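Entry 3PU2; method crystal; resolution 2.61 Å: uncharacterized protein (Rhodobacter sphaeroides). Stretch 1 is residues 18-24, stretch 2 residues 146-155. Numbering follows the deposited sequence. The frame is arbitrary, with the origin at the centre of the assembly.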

# COMPACT_ATOMS: atom_id res chain seq x y z
N ARG A 18 1.49 10.90 -1.58
CA ARG A 18 0.89 11.47 -0.39
C ARG A 18 -0.60 11.59 -0.64
O ARG A 18 -1.03 11.93 -1.74
CB ARG A 18 1.49 12.86 -0.10
CG ARG A 18 2.99 12.86 0.16
CD ARG A 18 3.45 14.16 0.80
NE ARG A 18 3.34 15.30 -0.10
CZ ARG A 18 3.65 16.55 0.23
NH1 ARG A 18 4.09 16.82 1.46
NH2 ARG A 18 3.53 17.52 -0.66
N ARG A 19 -1.40 11.32 0.38
CA ARG A 19 -2.84 11.39 0.23
C ARG A 19 -3.53 11.68 1.56
O ARG A 19 -3.15 11.14 2.60
CB ARG A 19 -3.34 10.07 -0.35
CG ARG A 19 -4.85 9.85 -0.32
CD ARG A 19 -5.58 10.37 -1.56
NE ARG A 19 -6.69 9.48 -1.87
CZ ARG A 19 -7.98 9.80 -1.84
NH1 ARG A 19 -8.36 11.03 -1.52
NH2 ARG A 19 -8.88 8.88 -2.14
N HIS A 20 -4.55 12.53 1.53
CA HIS A 20 -5.29 12.88 2.72
C HIS A 20 -6.42 11.88 2.95
O HIS A 20 -6.98 11.34 2.00
CB HIS A 20 -5.88 14.28 2.57
CG HIS A 20 -6.61 14.76 3.79
ND1 HIS A 20 -5.95 15.10 4.95
CD2 HIS A 20 -7.92 14.97 4.02
CE1 HIS A 20 -6.84 15.48 5.85
NE2 HIS A 20 -8.04 15.41 5.31
N PHE A 21 -6.75 11.64 4.21
CA PHE A 21 -7.79 10.69 4.56
C PHE A 21 -8.55 11.27 5.74
O PHE A 21 -7.94 11.74 6.71
CB PHE A 21 -7.19 9.33 4.95
CG PHE A 21 -6.77 8.47 3.78
CD1 PHE A 21 -7.73 7.84 2.99
CD2 PHE A 21 -5.43 8.31 3.46
CE1 PHE A 21 -7.35 7.07 1.89
CE2 PHE A 21 -5.05 7.54 2.36
CZ PHE A 21 -6.02 6.92 1.57
N ALA A 22 -9.88 11.21 5.68
CA ALA A 22 -10.71 11.73 6.74
C ALA A 22 -10.90 10.72 7.87
O ALA A 22 -11.95 10.08 7.96
CB ALA A 22 -12.07 12.14 6.18
N ALA A 23 -9.89 10.58 8.72
CA ALA A 23 -9.96 9.64 9.84
C ALA A 23 -8.75 9.79 10.75
O ALA A 23 -7.70 10.26 10.32
CB ALA A 23 -10.06 8.22 9.32
N THR A 24 -8.88 9.38 12.00
CA THR A 24 -7.78 9.48 12.94
C THR A 24 -6.74 8.43 12.57
O THR A 24 -7.10 7.31 12.20
CB THR A 24 -8.23 9.23 14.38
OG1 THR A 24 -8.52 7.84 14.56
CG2 THR A 24 -9.48 10.04 14.70
N ALA A 146 -7.75 2.58 -5.43
CA ALA A 146 -7.85 1.87 -4.16
C ALA A 146 -8.15 2.84 -3.02
O ALA A 146 -9.02 2.56 -2.20
CB ALA A 146 -6.56 1.11 -3.88
N TYR A 147 -7.44 3.96 -2.97
CA TYR A 147 -7.69 4.92 -1.90
C TYR A 147 -9.13 5.40 -1.96
O TYR A 147 -9.77 5.62 -0.92
CB TYR A 147 -6.72 6.10 -1.99
CG TYR A 147 -5.30 5.70 -1.68
CD1 TYR A 147 -5.04 4.68 -0.76
CD2 TYR A 147 -4.22 6.33 -2.30
CE1 TYR A 147 -3.73 4.30 -0.47
CE2 TYR A 147 -2.92 5.95 -2.01
CZ TYR A 147 -2.68 4.94 -1.10
OH TYR A 147 -1.40 4.58 -0.82
N ARG A 148 -9.66 5.54 -3.17
CA ARG A 148 -11.05 5.95 -3.33
C ARG A 148 -11.90 4.90 -2.60
O ARG A 148 -12.82 5.24 -1.87
CB ARG A 148 -11.41 6.00 -4.82
CG ARG A 148 -12.63 6.86 -5.12
CD ARG A 148 -12.75 7.15 -6.61
NE ARG A 148 -11.68 8.01 -7.11
CZ ARG A 148 -10.61 7.59 -7.77
NH1 ARG A 148 -10.46 6.29 -8.02
NH2 ARG A 148 -9.70 8.46 -8.19
N HIS A 149 -11.57 3.63 -2.79
CA HIS A 149 -12.27 2.55 -2.11
C HIS A 149 -12.19 2.76 -0.60
O HIS A 149 -13.18 2.59 0.12
CB HIS A 149 -11.63 1.21 -2.43
CG HIS A 149 -11.79 0.78 -3.85
ND1 HIS A 149 -10.92 -0.09 -4.47
CD2 HIS A 149 -12.75 1.07 -4.76
CE1 HIS A 149 -11.34 -0.32 -5.70
NE2 HIS A 149 -12.44 0.37 -5.90
N LEU A 150 -10.98 3.10 -0.14
CA LEU A 150 -10.72 3.31 1.27
C LEU A 150 -11.54 4.46 1.82
O LEU A 150 -12.02 4.41 2.96
CB LEU A 150 -9.22 3.56 1.50
CG LEU A 150 -8.75 3.72 2.94
CD1 LEU A 150 -9.35 2.63 3.82
CD2 LEU A 150 -7.22 3.69 2.98
N ASP A 151 -11.71 5.50 1.00
CA ASP A 151 -12.51 6.65 1.42
C ASP A 151 -13.92 6.20 1.78
O ASP A 151 -14.42 6.50 2.86
CB ASP A 151 -12.58 7.71 0.32
CG ASP A 151 -11.40 8.67 0.34
OD1 ASP A 151 -10.87 8.94 1.43
OD2 ASP A 151 -11.02 9.17 -0.75
N VAL A 152 -14.55 5.47 0.85
CA VAL A 152 -15.92 4.98 1.04
C VAL A 152 -16.09 4.09 2.26
O VAL A 152 -17.14 4.11 2.92
CB VAL A 152 -16.40 4.18 -0.21
CG1 VAL A 152 -17.85 3.77 -0.06
CG2 VAL A 152 -16.24 5.03 -1.45
N MSE A 153 -15.07 3.30 2.56
CA MSE A 153 -15.12 2.40 3.68
C MSE A 153 -15.00 3.18 4.98
O MSE A 153 -15.75 2.94 5.93
CB MSE A 153 -14.00 1.37 3.58
CG MSE A 153 -14.12 0.23 4.57
SE MSE A 153 -12.42 -0.61 4.85
CE MSE A 153 -11.72 0.65 6.12
N LEU A 154 -14.07 4.13 5.03
CA LEU A 154 -13.90 4.94 6.23
C LEU A 154 -15.22 5.64 6.56
O LEU A 154 -15.71 5.56 7.69
CB LEU A 154 -12.78 5.97 6.02
CG LEU A 154 -11.39 5.32 6.09
CD1 LEU A 154 -10.32 6.35 5.80
CD2 LEU A 154 -11.19 4.70 7.47
N ALA A 155 -15.80 6.29 5.56
CA ALA A 155 -17.07 7.01 5.70
C ALA A 155 -18.23 6.11 6.13
O ALA A 155 -19.06 6.52 6.94
CB ALA A 155 -17.42 7.71 4.38

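A strand laid along a helix is one of the simplest ways to join sequence-distant parts of a chain, and the uncharacterized protein from Rhodobacter sphaeroides offers a compact example. Residues 18-21 form the end of a strand that begins earlier in the chain, and residues 146-155 lie within a longer helix. The two elements run in nearly the same direction, their axes inclined by 17° and 10.0 Å apart at closest approach. That spacing leaves the space between the backbones to side chains, and no backbone hydrogen bond crosses it. The helix carries its own regular ladder, including Asp 151 N to Tyr 147 O at 2.7 Å and Leu 154 N to Leu 150 O at 2.9 Å.

Because the axes are so nearly aligned, the register advances along the strand and on into the loop that follows it: Arg 19 lies nearest Tyr 147, Phe 21 nearest Asp 151 and Ala 23 nearest Leu 154, judged by CA positions. Strand alternation selects the first part of this series. Arg 18 and His 20 direct their CA-to-CB bonds away from the helix, whereas that of Arg 19 points toward it. On the helix, the corresponding selection is made by the helical repeat: Tyr 147, Leu 150 and Leu 154 point toward the strand, at spacings of three and four residues, close to one turn each.

Phe 21 is the centre of the apolar contact. Its CA-to-CB bond points sideways, but with chi1 at -79° (m) the ring comes nearer the helix, and the residue is buried, as are Tyr 147 and Leu 150; the two stretches together bury 384 Å² between them. The edge of this ring approaches the face of Tyr 147 in an offset edge-to-face pair, with centroids 5.3 Å apart and planes at 83°; Phe 21 CZ comes within 3.4 Å of Tyr 147 CD1. Further along the helix, Phe 21 CE1 packs 3.6 Å from Leu 150 CD2, and Phe 21 CD1 lies 4.1 Å from Leu 154 CD1. A broad, flat ring suits this position because it can touch side chains from successive turns. Leu 154 extends the apolar patch beyond the strand, its CD1 lying 4.0 Å from Ala 23 CB. Here a single methyl group suffices to make contact, since its CA-to-CB bond already points toward the helix.

The polar part of the contact belongs to Arg 19. Its long side chain reaches past Tyr 147, with Arg 19 NE 3.4 Å from Tyr 147 CB, and delivers the guanidinium to Asp 151. There Arg 19 NH2 donates a hydrogen bond to Asp 151 OD2 at 2.6 Å, within a salt bridge; the carboxylate oxygen lies at the guanidinium edge, near its plane, where the N-H groups point. Asp 151 starts sideways, yet its end comes nearer the strand. Apolar packing and a charged pair work side by side: Phe 21, Tyr 147 and Leu 150 are buried, whereas Ala 23, Leu 154 and the Arg 19-Asp 151 pair are partly exposed.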